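Local coordinates for RND efflux system, outer membrane lipoprotein, NodT family (Burkholderia mallei, PDB 6U94) that probably serves as the outer-membrane channel component of an RND-type efflux system, at residues A288-L292 against N363-Y367; V336-T340 against L353-R359; L341-N345 against V358-V364. The contacts are given in a common frame with arbitrary orientation. Residues are numbered along the deposited sequence.

Interaction 1: A288-L292 against N363-Y367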
ATOM      1  N   ALA A 288      18.842 -14.257   7.708  1.00 61.30           N
ATOM      2  CA  ALA A 288      20.110 -13.726   8.195  1.00 58.89           C
ATOM      3  C   ALA A 288      20.527 -14.397   9.498  1.00 57.93           C
ATOM      4  O   ALA A 288      21.713 -14.679   9.704  1.00 57.80           O
ATOM      5  CB  ALA A 288      20.015 -12.211   8.375  1.00 54.76           C
ATOM      6  N   GLU A 289      19.570 -14.655  10.394  1.00 53.80           N
ATOM      7  CA  GLU A 289      19.894 -15.351  11.636  1.00 53.19           C
ATOM      8  C   GLU A 289      20.225 -16.816  11.382  1.00 59.09           C
ATOM      9  O   GLU A 289      21.071 -17.386  12.080  1.00 59.16           O
ATOM     10  CB  GLU A 289      18.742 -15.221  12.634  1.00 55.00           C
ATOM     11  CG  GLU A 289      18.482 -13.785  13.072  1.00 57.95           C
ATOM     12  CD  GLU A 289      17.580 -13.677  14.287  1.00 62.02           C
ATOM     13  OE1 GLU A 289      16.595 -14.439  14.378  1.00 62.63           O
ATOM     14  OE2 GLU A 289      17.863 -12.822  15.153  1.00 61.83           O
ATOM     15  N   HIS A 290      19.585 -17.434  10.388  1.00 59.95           N
ATOM     16  CA  HIS A 290      19.897 -18.814  10.022  0.59 65.16           C
ATOM     17  C   HIS A 290      21.328 -18.936   9.516  1.00 68.74           C
ATOM     18  O   HIS A 290      22.046 -19.888   9.845  1.00 70.88           O
ATOM     19  CB  HIS A 290      18.901 -19.295   8.964  0.59 66.26           C
ATOM     20  CG  HIS A 290      19.173 -20.673   8.441  0.59 67.80           C
ATOM     21  ND1 HIS A 290      20.169 -20.942   7.525  0.59 68.16           N
ATOM     22  CD2 HIS A 290      18.559 -21.855   8.685  0.59 65.16           C
ATOM     23  CE1 HIS A 290      20.166 -22.232   7.240  0.59 66.52           C
ATOM     24  NE2 HIS A 290      19.198 -22.807   7.929  0.59 67.16           N
ATOM     25  N   ARG A 291      21.759 -17.972   8.696  1.00 68.21           N
ATOM     26  CA  ARG A 291      23.128 -18.000   8.184  1.00 69.62           C
ATOM     27  C   ARG A 291      24.146 -17.879   9.312  1.00 67.37           C
ATOM     28  O   ARG A 291      25.232 -18.467   9.245  1.00 68.40           O
ATOM     29  CB  ARG A 291      23.339 -16.886   7.158  1.00 74.82           C
ATOM     30  CG  ARG A 291      22.911 -17.246   5.749  1.00 81.79           C
ATOM     31  CD  ARG A 291      23.284 -16.151   4.761  1.00 86.81           C
ATOM     32  NE  ARG A 291      22.164 -15.807   3.891  1.00 91.73           N
ATOM     33  CZ  ARG A 291      21.416 -14.717   4.029  1.00 90.85           C
ATOM     34  NH1 ARG A 291      21.675 -13.849   4.998  1.00 86.89           N
ATOM     35  NH2 ARG A 291      20.414 -14.489   3.192  1.00 93.63           N
ATOM     36  N   LEU A 292      23.821 -17.110  10.351  1.00 68.21           N
ATOM     37  CA  LEU A 292      24.750 -16.947  11.465  1.00 65.26           C
ATOM     38  C   LEU A 292      24.809 -18.203  12.323  1.00 65.84           C
ATOM     39  O   LEU A 292      25.878 -18.562  12.835  1.00 69.71           O
ATOM     40  CB  LEU A 292      24.352 -15.738  12.310  1.00 62.21           C
ATOM     41  CG  LEU A 292      24.695 -14.351  11.770  1.00 61.38           C
ATOM     42  CD1 LEU A 292      23.875 -13.298  12.488  1.00 58.46           C
ATOM     43  CD2 LEU A 292      26.178 -14.070  11.939  1.00 63.29           C
ATOM     44  N   ASN A 363      28.618 -12.689   7.345  1.00 64.90           N
ATOM     45  CA  ASN A 363      27.299 -12.967   7.901  1.00 68.12           C
ATOM     46  C   ASN A 363      26.928 -12.007   9.024  1.00 66.96           C
ATOM     47  O   ASN A 363      25.738 -11.780   9.264  1.00 63.62           O
ATOM     48  CB  ASN A 363      27.228 -14.412   8.398  1.00 71.45           C
ATOM     49  CG  ASN A 363      27.463 -15.415   7.292  1.00 76.93           C
ATOM     50  OD1 ASN A 363      26.636 -15.572   6.393  1.00 78.11           O
ATOM     51  ND2 ASN A 363      28.598 -16.104   7.352  1.00 77.62           N
ATOM     52  N   VAL A 364      27.915 -11.441   9.718  1.00 64.18           N
ATOM     53  CA  VAL A 364      27.619 -10.442  10.740  1.00 59.52           C
ATOM     54  C   VAL A 364      27.308  -9.095  10.099  1.00 65.48           C
ATOM     55  O   VAL A 364      26.349  -8.415  10.485  1.00 62.99           O
ATOM     56  CB  VAL A 364      28.785 -10.336  11.740  1.00 62.26           C
ATOM     57  CG1 VAL A 364      28.504  -9.255  12.759  1.00 62.09           C
ATOM     58  CG2 VAL A 364      29.021 -11.671  12.432  1.00 61.01           C
ATOM     59  N   ALA A 365      28.110  -8.688   9.111  1.00 67.58           N
ATOM     60  CA  ALA A 365      27.878  -7.410   8.446  1.00 66.97           C
ATOM     61  C   ALA A 365      26.547  -7.407   7.702  1.00 67.19           C
ATOM     62  O   ALA A 365      25.816  -6.410   7.730  1.00 63.56           O
ATOM     63  CB  ALA A 365      29.030  -7.095   7.492  1.00 67.66           C
ATOM     64  N   GLY A 366      26.216  -8.514   7.033  1.00 62.47           N
ATOM     65  CA  GLY A 366      24.927  -8.603   6.371  1.00 57.87           C
ATOM     66  C   GLY A 366      23.770  -8.569   7.351  1.00 59.55           C
ATOM     67  O   GLY A 366      22.738  -7.946   7.089  1.00 62.94           O
ATOM     68  N   TYR A 367      23.932  -9.235   8.496  1.00 51.70           N
ATOM     69  CA  TYR A 367      22.901  -9.207   9.529  1.00 51.27           C
ATOM     70  C   TYR A 367      22.690  -7.795  10.061  1.00 58.87           C
ATOM     71  O   TYR A 367      21.548  -7.360  10.253  1.00 61.44           O
ATOM     72  CB  TYR A 367      23.291 -10.159  10.659  1.00 47.67           C
ATOM     73  CG  TYR A 367      22.337 -10.211  11.831  1.00 40.81           C
ATOM     74  CD1 TYR A 367      21.083 -10.793  11.709  1.00 40.35           C
ATOM     75  CD2 TYR A 367      22.711  -9.721  13.073  1.00 39.81           C
ATOM     76  CE1 TYR A 367      20.218 -10.857  12.788  1.00 40.32           C
ATOM     77  CE2 TYR A 367      21.858  -9.784  14.155  1.00 49.80           C
ATOM     78  CZ  TYR A 367      20.611 -10.352  14.008  1.00 46.38           C
ATOM     79  OH  TYR A 367      19.750 -10.413  15.083  1.00 52.50           O
TER
HETATM   80  O   HOH W   1      23.578 -13.354   8.208  1.00 55.47           O

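Interaction 2: V336-T340 against L353-R359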
ATOM      1  N   VAL A 336      23.404   2.602  18.560  1.00 56.72           N
ATOM      2  CA  VAL A 336      24.795   2.352  18.926  1.00 54.90           C
ATOM      3  C   VAL A 336      25.010   0.859  19.151  1.00 57.13           C
ATOM      4  O   VAL A 336      24.604   0.320  20.191  1.00 57.43           O
ATOM      5  CB  VAL A 336      25.194   3.161  20.168  1.00 56.03           C
ATOM      6  CG1 VAL A 336      26.644   2.866  20.554  1.00 54.94           C
ATOM      7  CG2 VAL A 336      24.992   4.649  19.914  1.00 56.34           C
ATOM      8  N   PRO A 337      25.630   0.152  18.211  1.00 59.83           N
ATOM      9  CA  PRO A 337      26.006  -1.241  18.480  1.00 61.08           C
ATOM     10  C   PRO A 337      27.143  -1.326  19.487  1.00 60.79           C
ATOM     11  O   PRO A 337      28.073  -0.516  19.475  1.00 63.99           O
ATOM     12  CB  PRO A 337      26.429  -1.768  17.104  1.00 58.87           C
ATOM     13  CG  PRO A 337      26.804  -0.552  16.330  1.00 62.12           C
ATOM     14  CD  PRO A 337      25.905   0.546  16.820  1.00 56.55           C
ATOM     15  N   GLN A 338      27.049  -2.315  20.373  1.00 60.29           N
ATOM     16  CA  GLN A 338      28.070  -2.570  21.377  1.00 59.74           C
ATOM     17  C   GLN A 338      28.215  -4.072  21.570  1.00 56.42           C
ATOM     18  O   GLN A 338      27.222  -4.806  21.567  1.00 54.92           O
ATOM     19  CB  GLN A 338      27.724  -1.899  22.711  1.00 59.95           C
ATOM     20  CG  GLN A 338      28.808  -2.017  23.770  1.00 58.63           C
ATOM     21  CD  GLN A 338      28.333  -1.579  25.144  1.00 60.36           C
ATOM     22  OE1 GLN A 338      27.222  -1.907  25.566  1.00 64.17           O
ATOM     23  NE2 GLN A 338      29.173  -0.833  25.848  1.00 57.95           N
ATOM     24  N   LEU A 339      29.451  -4.525  21.749  1.00 61.75           N
ATOM     25  CA  LEU A 339      29.742  -5.943  21.923  1.00 65.82           C
ATOM     26  C   LEU A 339      29.887  -6.244  23.410  1.00 69.78           C
ATOM     27  O   LEU A 339      30.850  -5.808  24.050  1.00 73.91           O
ATOM     28  CB  LEU A 339      30.999  -6.334  21.150  1.00 68.24           C
ATOM     29  CG  LEU A 339      30.893  -6.196  19.631  1.00 65.83           C
ATOM     30  CD1 LEU A 339      32.226  -6.488  18.979  1.00 67.48           C
ATOM     31  CD2 LEU A 339      29.815  -7.116  19.083  1.00 64.88           C
ATOM     32  N   THR A 340      28.918  -6.977  23.957  1.00 66.62           N
ATOM     33  CA  THR A 340      28.969  -7.459  25.328  1.00 67.71           C
ATOM     34  C   THR A 340      28.957  -8.975  25.424  1.00 76.86           C
ATOM     35  O   THR A 340      29.383  -9.520  26.446  1.00 79.01           O
ATOM     36  CB  THR A 340      27.786  -6.913  26.140  1.00 64.93           C
ATOM     37  OG1 THR A 340      26.569  -7.491  25.648  1.00 67.62           O
ATOM     38  CG2 THR A 340      27.710  -5.394  26.018  1.00 61.98           C
ATOM     39  N   LEU A 353      35.351  -8.721  20.941  1.00 90.72           N
ATOM     40  CA  LEU A 353      34.865  -7.492  21.553  1.00 86.76           C
ATOM     41  C   LEU A 353      35.232  -6.250  20.753  1.00 82.30           C
ATOM     42  O   LEU A 353      35.062  -5.131  21.250  1.00 84.30           O
ATOM     43  CB  LEU A 353      35.390  -7.377  22.986  1.00 88.56           C
ATOM     44  CG  LEU A 353      35.110  -8.577  23.895  1.00 87.96           C
ATOM     45  CD1 LEU A 353      35.476  -8.248  25.332  1.00 91.30           C
ATOM     46  CD2 LEU A 353      33.657  -9.034  23.789  1.00 83.64           C
ATOM     47  N   ASP A 354      35.727  -6.414  19.529  1.00 82.44           N
ATOM     48  CA  ASP A 354      36.046  -5.301  18.644  1.00 83.38           C
ATOM     49  C   ASP A 354      35.060  -5.310  17.485  1.00 79.07           C
ATOM     50  O   ASP A 354      35.010  -6.278  16.718  1.00 80.05           O
ATOM     51  CB  ASP A 354      37.483  -5.392  18.129  1.00 89.58           C
ATOM     52  CG  ASP A 354      37.922  -4.129  17.414  1.00 91.24           C
ATOM     53  OD1 ASP A 354      38.362  -3.182  18.099  1.00 92.76           O
ATOM     54  OD2 ASP A 354      37.815  -4.074  16.172  1.00 92.27           O
ATOM     55  N   LEU A 355      34.273  -4.239  17.367  1.00 75.45           N
ATOM     56  CA  LEU A 355      33.250  -4.178  16.326  1.00 72.54           C
ATOM     57  C   LEU A 355      33.861  -4.263  14.934  1.00 73.96           C
ATOM     58  O   LEU A 355      33.320  -4.941  14.053  1.00 71.86           O
ATOM     59  CB  LEU A 355      32.429  -2.898  16.476  1.00 69.16           C
ATOM     60  CG  LEU A 355      31.288  -2.949  17.491  1.00 66.92           C
ATOM     61  CD1 LEU A 355      30.813  -1.546  17.826  1.00 65.17           C
ATOM     62  CD2 LEU A 355      30.143  -3.785  16.939  1.00 52.98           C
ATOM     63  N   ALA A 356      34.992  -3.588  14.717  1.00 81.52           N
ATOM     64  CA  ALA A 356      35.585  -3.546  13.384  1.00 81.93           C
ATOM     65  C   ALA A 356      35.965  -4.938  12.897  1.00 75.24           C
ATOM     66  O   ALA A 356      35.750  -5.275  11.726  1.00 74.07           O
ATOM     67  CB  ALA A 356      36.804  -2.623  13.380  1.00 85.24           C
ATOM     68  N   THR A 357      36.519  -5.767  13.784  1.00 72.20           N
ATOM     69  CA  THR A 357      36.944  -7.102  13.375  1.00 73.03           C
ATOM     70  C   THR A 357      35.749  -8.025  13.170  1.00 68.43           C
ATOM     71  O   THR A 357      35.760  -8.872  12.271  1.00 68.46           O
ATOM     72  CB  THR A 357      37.907  -7.694  14.406  1.00 76.52           C
ATOM     73  OG1 THR A 357      37.204  -7.964  15.625  1.00 84.85           O
ATOM     74  CG2 THR A 357      39.034  -6.726  14.701  1.00 70.85           C
ATOM     75  N   VAL A 358      34.709  -7.878  13.994  1.00 67.60           N
ATOM     76  CA  VAL A 358      33.520  -8.710  13.844  1.00 69.35           C
ATOM     77  C   VAL A 358      32.760  -8.340  12.573  1.00 66.99           C
ATOM     78  O   VAL A 358      32.075  -9.183  11.980  1.00 63.51           O
ATOM     79  CB  VAL A 358      32.636  -8.592  15.102  1.00 72.21           C
ATOM     80  CG1 VAL A 358      31.362  -9.396  14.952  1.00 70.88           C
ATOM     81  CG2 VAL A 358      33.401  -9.061  16.329  1.00 75.02           C
ATOM     82  N   ARG A 359      32.877  -7.092  12.119  1.00 71.87           N
ATOM     83  CA  ARG A 359      32.196  -6.689  10.896  1.00 73.47           C
ATOM     84  C   ARG A 359      32.866  -7.234   9.642  1.00 77.46           C
ATOM     85  O   ARG A 359      32.249  -7.219   8.572  1.00 79.52           O
ATOM     86  CB  ARG A 359      32.106  -5.165  10.812  1.00 71.22           C
ATOM     87  CG  ARG A 359      31.120  -4.550  11.787  1.00 70.01           C
ATOM     88  CD  ARG A 359      30.642  -3.194  11.294  1.00 73.46           C
ATOM     89  NE  ARG A 359      29.711  -2.573  12.229  1.00 73.01           N
ATOM     90  CZ  ARG A 359      30.056  -1.640  13.110  1.00 71.30           C
ATOM     91  NH1 ARG A 359      31.311  -1.214  13.166  1.00 71.87           N
ATOM     92  NH2 ARG A 359      29.147  -1.129  13.928  1.00 66.42           N
TER

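Interaction 3: L341-N345 against V358-V364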
ATOM      1  N   LEU A 341      28.473  -9.663  24.404  1.00 79.91           N
ATOM      2  CA  LEU A 341      28.536 -11.099  24.336  1.00 75.27           C
ATOM      3  C   LEU A 341      29.336 -11.506  23.110  1.00 72.22           C
ATOM      4  O   LEU A 341      29.178 -10.900  22.044  1.00 72.76           O
ATOM      5  CB  LEU A 341      27.133 -11.704  24.259  1.00 82.01           C
ATOM      6  CG  LEU A 341      26.313 -11.703  25.541  1.00 89.96           C
ATOM      7  CD1 LEU A 341      24.835 -11.834  25.219  1.00 89.62           C
ATOM      8  CD2 LEU A 341      26.786 -12.851  26.402  1.00 97.28           C
ATOM      9  N   PRO A 342      30.215 -12.497  23.230  1.00 69.77           N
ATOM     10  CA  PRO A 342      30.964 -12.956  22.055  1.00 67.77           C
ATOM     11  C   PRO A 342      30.018 -13.514  21.003  1.00 63.87           C
ATOM     12  O   PRO A 342      29.191 -14.387  21.280  1.00 62.44           O
ATOM     13  CB  PRO A 342      31.889 -14.042  22.620  1.00 70.76           C
ATOM     14  CG  PRO A 342      31.973 -13.743  24.085  1.00 73.51           C
ATOM     15  CD  PRO A 342      30.633 -13.191  24.460  1.00 70.50           C
ATOM     16  N   ILE A 343      30.137 -12.992  19.785  1.00 64.21           N
ATOM     17  CA  ILE A 343      29.290 -13.490  18.710  1.00 61.29           C
ATOM     18  C   ILE A 343      29.778 -14.852  18.233  1.00 66.08           C
ATOM     19  O   ILE A 343      28.971 -15.713  17.867  1.00 66.56           O
ATOM     20  CB  ILE A 343      29.228 -12.458  17.571  1.00 57.56           C
ATOM     21  CG1 ILE A 343      28.466 -11.218  18.048  1.00 58.67           C
ATOM     22  CG2 ILE A 343      28.573 -13.046  16.337  1.00 55.03           C
ATOM     23  CD1 ILE A 343      28.390 -10.105  17.024  1.00 58.15           C
ATOM     24  N   PHE A 344      31.084 -15.086  18.262  1.00 73.51           N
ATOM     25  CA  PHE A 344      31.665 -16.333  17.793  1.00 74.81           C
ATOM     26  C   PHE A 344      32.298 -17.098  18.947  1.00 85.87           C
ATOM     27  O   PHE A 344      32.936 -16.506  19.825  1.00 84.07           O
ATOM     28  CB  PHE A 344      32.710 -16.075  16.710  1.00 73.27           C
ATOM     29  CG  PHE A 344      32.148 -15.462  15.467  1.00 76.56           C
ATOM     30  CD1 PHE A 344      31.476 -16.240  14.538  1.00 76.30           C
ATOM     31  CD2 PHE A 344      32.282 -14.103  15.227  1.00 80.56           C
ATOM     32  CE1 PHE A 344      30.952 -15.675  13.389  1.00 78.36           C
ATOM     33  CE2 PHE A 344      31.761 -13.534  14.083  1.00 81.72           C
ATOM     34  CZ  PHE A 344      31.097 -14.322  13.161  1.00 80.99           C
ATOM     35  N   ASN A 345      32.116 -18.420  18.939  1.00 97.59           N
ATOM     36  CA  ASN A 345      32.804 -19.269  19.902  1.00109.16           C
ATOM     37  C   ASN A 345      34.289 -19.385  19.596  1.00112.17           C
ATOM     38  O   ASN A 345      35.067 -19.755  20.481  1.00114.97           O
ATOM     39  CB  ASN A 345      32.160 -20.658  19.929  1.00115.71           C
ATOM     40  CG  ASN A 345      30.661 -20.603  20.168  1.00116.32           C
ATOM     41  OD1 ASN A 345      30.201 -20.559  21.309  1.00115.93           O
ATOM     42  ND2 ASN A 345      29.890 -20.606  19.086  1.00115.76           N
ATOM     43  N   VAL A 358      34.709  -7.878  13.994  1.00 67.60           N
ATOM     44  CA  VAL A 358      33.520  -8.710  13.844  1.00 69.35           C
ATOM     45  C   VAL A 358      32.760  -8.340  12.573  1.00 66.99           C
ATOM     46  O   VAL A 358      32.075  -9.183  11.980  1.00 63.51           O
ATOM     47  CB  VAL A 358      32.636  -8.592  15.102  1.00 72.21           C
ATOM     48  CG1 VAL A 358      31.362  -9.396  14.952  1.00 70.88           C
ATOM     49  CG2 VAL A 358      33.401  -9.061  16.329  1.00 75.02           C
ATOM     50  N   ARG A 359      32.877  -7.092  12.119  1.00 71.87           N
ATOM     51  CA  ARG A 359      32.196  -6.689  10.896  1.00 73.47           C
ATOM     52  C   ARG A 359      32.866  -7.234   9.642  1.00 77.46           C
ATOM     53  O   ARG A 359      32.249  -7.219   8.572  1.00 79.52           O
ATOM     54  CB  ARG A 359      32.106  -5.165  10.812  1.00 71.22           C
ATOM     55  CG  ARG A 359      31.120  -4.550  11.787  1.00 70.01           C
ATOM     56  CD  ARG A 359      30.642  -3.194  11.294  1.00 73.46           C
ATOM     57  NE  ARG A 359      29.711  -2.573  12.229  1.00 73.01           N
ATOM     58  CZ  ARG A 359      30.056  -1.640  13.110  1.00 71.30           C
ATOM     59  NH1 ARG A 359      31.311  -1.214  13.166  1.00 71.87           N
ATOM     60  NH2 ARG A 359      29.147  -1.129  13.928  1.00 66.42           N
ATOM     61  N   ARG A 360      34.110  -7.712   9.743  1.00 77.52           N
ATOM     62  CA  ARG A 360      34.753  -8.328   8.589  1.00 75.04           C
ATOM     63  C   ARG A 360      34.166  -9.689   8.249  1.00 72.70           C
ATOM     64  O   ARG A 360      34.431 -10.203   7.157  1.00 75.06           O
ATOM     65  CB  ARG A 360      36.258  -8.448   8.821  1.00 75.54           C
ATOM     66  CG  ARG A 360      37.016  -7.164   8.532  1.00 83.69           C
ATOM     67  CD  ARG A 360      38.517  -7.398   8.446  1.00 95.45           C
ATOM     68  NE  ARG A 360      39.154  -7.427   9.759  1.00103.21           N
ATOM     69  CZ  ARG A 360      39.501  -6.340  10.442  1.00108.43           C
ATOM     70  NH1 ARG A 360      39.265  -5.134   9.941  1.00110.16           N
ATOM     71  NH2 ARG A 360      40.083  -6.455  11.627  1.00109.83           N
ATOM     72  N   ASP A 361      33.384 -10.283   9.147  1.00 67.92           N
ATOM     73  CA  ASP A 361      32.636 -11.487   8.817  1.00 71.20           C
ATOM     74  C   ASP A 361      31.419 -11.108   7.984  1.00 74.35           C
ATOM     75  O   ASP A 361      30.682 -10.177   8.330  1.00 73.19           O
ATOM     76  CB  ASP A 361      32.217 -12.227  10.090  1.00 68.10           C
ATOM     77  CG  ASP A 361      31.356 -13.443   9.803  1.00 71.55           C
ATOM     78  OD1 ASP A 361      30.140 -13.274   9.579  1.00 71.70           O
ATOM     79  OD2 ASP A 361      31.898 -14.569   9.786  1.00 74.85           O
ATOM     80  N   ILE A 362      31.213 -11.830   6.881  1.00 75.17           N
ATOM     81  CA  ILE A 362      30.179 -11.449   5.924  1.00 76.69           C
ATOM     82  C   ILE A 362      28.788 -11.671   6.499  1.00 74.27           C
ATOM     83  O   ILE A 362      27.854 -10.917   6.192  1.00 76.10           O
ATOM     84  CB  ILE A 362      30.383 -12.217   4.605  1.00 82.66           C
ATOM     85  CG1 ILE A 362      31.791 -11.963   4.064  1.00 89.97           C
ATOM     86  CG2 ILE A 362      29.336 -11.817   3.577  1.00 83.57           C
ATOM     87  CD1 ILE A 362      32.152 -10.492   3.956  1.00 92.08           C
ATOM     88  N   ASN A 363      28.618 -12.689   7.345  1.00 64.90           N
ATOM     89  CA  ASN A 363      27.299 -12.967   7.901  1.00 68.12           C
ATOM     90  C   ASN A 363      26.928 -12.007   9.024  1.00 66.96           C
ATOM     91  O   ASN A 363      25.738 -11.780   9.264  1.00 63.62           O
ATOM     92  CB  ASN A 363      27.228 -14.412   8.398  1.00 71.45           C
ATOM     93  CG  ASN A 363      27.463 -15.415   7.292  1.00 76.93           C
ATOM     94  OD1 ASN A 363      26.636 -15.572   6.393  1.00 78.11           O
ATOM     95  ND2 ASN A 363      28.598 -16.104   7.352  1.00 77.62           N
ATOM     96  N   VAL A 364      27.915 -11.441   9.718  1.00 64.18           N
ATOM     97  CA  VAL A 364      27.619 -10.442  10.740  1.00 59.52           C
ATOM     98  C   VAL A 364      27.308  -9.095  10.099  1.00 65.48           C
ATOM     99  O   VAL A 364      26.349  -8.415  10.485  1.00 62.99           O
ATOM    100  CB  VAL A 364      28.785 -10.336  11.740  1.00 62.26           C
ATOM    101  CG1 VAL A 364      28.504  -9.255  12.759  1.00 62.09           C
ATOM    102  CG2 VAL A 364      29.021 -11.671  12.432  1.00 61.01           C
TER

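Interaction 1: A288-L292 against N363-Y367
Helix segments 288-292 and 363-367 pack nearly antiparallel, their axes 9.4 Å apart at closest approach with 163° between their N-to-C directions, a compact case of how a few side chains can join two helices. The register reverses accordingly: the CA atoms of Ala-288 and Tyr-367 lie 5.5 Å apart at one end, those of Leu-292 and Asn-363 5.9 Å apart at the other. In this mainly helical protein the pair joins helix 283-294 to the start of the long helix 362-415. Tyr-367 reaches across to the opposite helix. Leu-292 CD1 sits over one face of its ring, 3.9 Å from the centroid in a CH-pi contact, while Ala-288 CB meets the ring edge at Tyr-367 CD1, 3.8 Å away. The other methyl of Leu-292, CD2, packs on Val-364 CG2 at 3.8 Å and on Asn-363 CB at 3.7 Å. A water spans the gap between the backbones, donating to Ala-288 O (2.7 Å) and Asn-363 O (2.9 Å). Tyr-367 OH donates to Glu-289 OE2 at 3.1 Å. The same carboxylate forms a salt bridge with Arg-303 of helix 299-306. Around an apolar centre at Leu-292, the one direct hydrogen bond between the segments thus ends on a carboxylate already engaged by an arginine, which links three helices through a single acidic group.

Interaction 2: V336-T340 against L353-R359
An extended chain laid against the capped N-terminal turn of a short helix illustrates how alternating side chains can anchor an irregular strand-like segment. Helix 355-359 is preceded by its N-cap, Asp-354, whose OD2 accepts from Thr-357 N at 3.2 Å. In outer membrane factors the corresponding chain probably contributes to the membrane-spanning beta barrel; in this model 336-340 forms no regular strand, and its contact with 353-359 involves no hydrogen bond. Pro-337 turns its CB toward the helix and rests on Leu-355: Pro-337 O lies 3.4 Å from Leu-355 CD1, and the side chains meet at Pro-337 CB and Leu-355 CD2, 4.2 Å apart. Its CG also touches the edge of the Arg-359 guanidinium, whose NE is salt-bridged to Glu-368. Gln-338 points away, as expected when successive residues alternate. Leu-339 then turns back and packs against the start of the helix. Leu-339 CG is 3.7 Å from Leu-355 CD2, and Leu-339 CD1 reaches Val-358 CG2 at 3.9 Å. Thr-340 again faces away. Beyond the two segments, Phe-306 of helix 299-306 touches Pro-337 and Leu-355, and Ala-305 touches Leu-339, so the leucines share a small cluster near the protein surface. The tip of Leu-339 is lodged against the cap backbone itself, with Leu-339 CD1 3.5 Å from Leu-353 C and 3.4 Å from both Asp-354 C and Leu-355 N.

Interaction 3: L341-N345 against V358-V364
Shape complementarity does the work where polar bonds are absent, and here two hydrophobic knobs on a loop meet the valines that flank a helix break. In 341-345, Ile-343 and Phe-344 both project toward 358-364; the hollow before them is walled by Val-358 of helix 355-359, by Val-364, inside the next helix, and by Asp-361 in the bend between them. Ile-343 fits along one part of it, its CD1 3.7 Å from Val-358 CG1 and its CG2 4.2 Å from Val-364 CG2. The Phe-344 ring enters beside it: Phe-344 CZ comes to 3.4 Å from Val-364 CG2, and Phe-344 CE2 lies 4.2 Å from Val-358 CG1. Phe-344 CZ also approaches Asp-361 OD2 to 3.5 Å. The aspartate's other oxygen, Asp-361 OD1, caps helix 362-415, accepting from Val-364 N at 2.9 Å and, weakly, from Asn-363 N at 2.8 Å. Phe-306 and Ala-301 of helix 299-306 touch Ile-343, and Phe-306 touches Val-364 as well. The loop therefore packs on helix 299-306 and on the junction of helices 355-359 and 362-415, while Leu-292 of helix 283-294 lies against Val-364.

Read from the N terminus, the chain leaves helix 283-294, passes through helix 299-306 and helix 321-326, and enters the irregular run 336-345. Interaction 1 joins 288-292 to 363-367 and closes the widest loop, with 70 residues between its ends; interaction 2 lies wholly within that loop. Interactions 2 and 3 each close a short loop of only 12 intervening residues, which include helix 349-352, and because their segments alternate along the sequence they cross, sharing Val-358 and Arg-359. Interaction 3 also shares Asn-363 and Val-364 with interaction 1. Together they fasten the loop 336-345 and helix 283-294 to the junction between helix 355-359 and the long helix 362-415.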